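Local coordinates for protein putative NADH-flavin reductase (Lactobacillus casei ATCC 334, PDB 3H2S) that binds NADPH in a Rossmann-type fold and probably acts as an NAD(P)H-dependent oxidoreductase, perhaps a flavin reductase, at residues P166-V171 against T189-L194. Sequence-based numbering, arbitrary orientation.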
loop_
_atom_site.group_PDB
_atom_site.type_symbol
_atom_site.label_atom_id
_atom_site.label_comp_id
_atom_site.label_asym_id
_atom_site.label_seq_id
_atom_site.Cartn_x
_atom_site.Cartn_y
_atom_site.Cartn_z
ATOM N N PRO A 166 11.689 6.561 -30.658
ATOM C CA PRO A 166 13.081 6.630 -30.221
ATOM C C PRO A 166 13.361 7.864 -29.353
ATOM O O PRO A 166 12.588 8.832 -29.349
ATOM C CB PRO A 166 13.859 6.721 -31.540
ATOM C CG PRO A 166 12.913 7.358 -32.480
ATOM C CD PRO A 166 11.559 6.769 -32.112
ATOM N N ALA A 167 14.465 7.821 -28.606
ATOM C CA ALA A 167 14.828 8.930 -27.733
ATOM C C ALA A 167 15.417 10.058 -28.568
ATOM O O ALA A 167 16.082 9.813 -29.586
ATOM C CB ALA A 167 15.878 8.474 -26.712
ATOM N N THR A 168 15.189 11.287 -28.128
ATOM C CA THR A 168 15.832 12.456 -28.722
ATOM C C THR A 168 16.458 13.303 -27.622
ATOM O O THR A 168 17.644 13.170 -27.341
ATOM C CB THR A 168 14.822 13.317 -29.508
ATOM O OG1 THR A 168 13.697 13.619 -28.666
ATOM C CG2 THR A 168 14.341 12.576 -30.739
ATOM N N SER A 169 15.631 14.104 -26.949
ATOM C CA SER A 169 15.990 14.752 -25.680
ATOM C C SER A 169 14.688 14.983 -24.928
ATOM O O SER A 169 13.621 15.046 -25.547
ATOM C CB SER A 169 16.664 16.119 -25.914
ATOM O OG SER A 169 17.956 15.979 -26.461
ATOM N N TYR A 170 14.781 15.211 -23.619
ATOM C CA TYR A 170 13.596 15.551 -22.838
ATOM C C TYR A 170 13.765 16.827 -22.019
ATOM O O TYR A 170 14.892 17.313 -21.796
ATOM C CB TYR A 170 13.140 14.375 -21.959
ATOM C CG TYR A 170 14.067 14.088 -20.804
ATOM C CD1 TYR A 170 14.002 14.834 -19.624
ATOM C CD2 TYR A 170 15.077 13.145 -20.925
ATOM C CE1 TYR A 170 14.903 14.622 -18.594
ATOM C CE2 TYR A 170 16.013 12.966 -19.923
ATOM C CZ TYR A 170 15.919 13.699 -18.759
ATOM O OH TYR A 170 16.803 13.463 -17.728
ATOM N N VAL A 171 12.631 17.434 -21.689
ATOM C CA VAL A 171 12.583 18.554 -20.747
ATOM C C VAL A 171 11.837 18.119 -19.487
ATOM O O VAL A 171 10.845 17.402 -19.565
ATOM C CB VAL A 171 11.857 19.760 -21.360
ATOM C CG1 VAL A 171 11.727 20.885 -20.319
ATOM C CG2 VAL A 171 12.607 20.261 -22.595
ATOM N N THR A 189 8.400 6.791 -25.533
ATOM C CA THR A 189 8.968 5.727 -24.718
ATOM C C THR A 189 10.496 5.835 -24.644
ATOM O O THR A 189 11.088 5.579 -23.601
ATOM C CB THR A 189 8.549 4.328 -25.238
ATOM O OG1 THR A 189 8.829 4.239 -26.631
ATOM C CG2 THR A 189 7.061 4.108 -25.035
ATOM N N GLY A 190 11.133 6.237 -25.745
ATOM C CA GLY A 190 12.587 6.405 -25.754
ATOM C C GLY A 190 13.061 7.497 -24.809
ATOM O O GLY A 190 14.010 7.306 -24.046
ATOM N N ASN A 191 12.360 8.625 -24.811
ATOM C CA ASN A 191 12.733 9.763 -23.964
ATOM C C ASN A 191 12.423 9.569 -22.481
ATOM O O ASN A 191 13.247 9.902 -21.612
ATOM C CB ASN A 191 12.082 11.050 -24.485
ATOM C CG ASN A 191 12.892 11.691 -25.579
ATOM O OD1 ASN A 191 14.114 11.540 -25.611
ATOM N ND2 ASN A 191 12.214 12.287 -26.561
HETATM N N MSE A 192 11.324 8.869 -22.204
HETATM C CA MSE A 192 11.057 8.398 -20.853
HETATM C C MSE A 192 12.196 7.499 -20.374
HETATM O O MSE A 192 12.639 7.617 -19.229
HETATM C CB MSE A 192 9.708 7.654 -20.782
HETATM C CG MSE A 192 9.440 7.014 -19.429
HETATM SE SE MSE A 192 9.292 8.332 -17.967
HETATM C CE MSE A 192 7.542 9.068 -18.419
ATOM N N ALA A 193 12.677 6.618 -21.248
ATOM C CA ALA A 193 13.803 5.757 -20.892
ATOM C C ALA A 193 15.053 6.584 -20.539
ATOM O O ALA A 193 15.748 6.269 -19.575
ATOM C CB ALA A 193 14.121 4.754 -22.018
ATOM N N LEU A 194 15.350 7.603 -21.345
ATOM C CA LEU A 194 16.453 8.525 -21.042
ATOM C C LEU A 194 16.302 9.095 -19.642
ATOM O O LEU A 194 17.262 9.139 -18.874
ATOM C CB LEU A 194 16.513 9.691 -22.046
ATOM C CG LEU A 194 16.967 9.448 -23.488
ATOM C CD1 LEU A 194 17.186 10.791 -24.196
ATOM C CD2 LEU A 194 18.230 8.594 -23.538
#
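P166 and A167 run across the first turn of helix 189-201 at G190, where the two backbones come so close that the CA atoms of A167 and G190 lie 3.9 Å apart; a side chain on G190 would collide with the backbone of P166 and A167. A167 CB sits on the carbonyl of G190 and also meets L194 CG at 3.5 Å. At T168 the amide of N191 takes hold twice: T168 N gives a hydrogen bond to N191 OD1 (2.7 Å), reaching it 33° off the carbonyl plane, while N191 ND2 donates almost straight, and in its own amide plane, to T168 OG1 (2.9 Å). ND2 also hydrogen-bonds to D214, in strand 209-214, so one side chain ties loop, helix and sheet together. An alanine here would probably leave T168 N, T168 OG1 and D214 without these partners and let the loop shift. Past S169 the chain enters strand 170-173, an outermost strand of the chain's Rossmann-type sheet, antiparallel to 209-214. Y170 points its CB toward the helix; chi1 (71°) sets CG between backbone N and carbonyl carbon, ring atom CD2 packs on L194 CB at 3.9 Å, and OH is hydrogen-bonded to D198 farther along that helix.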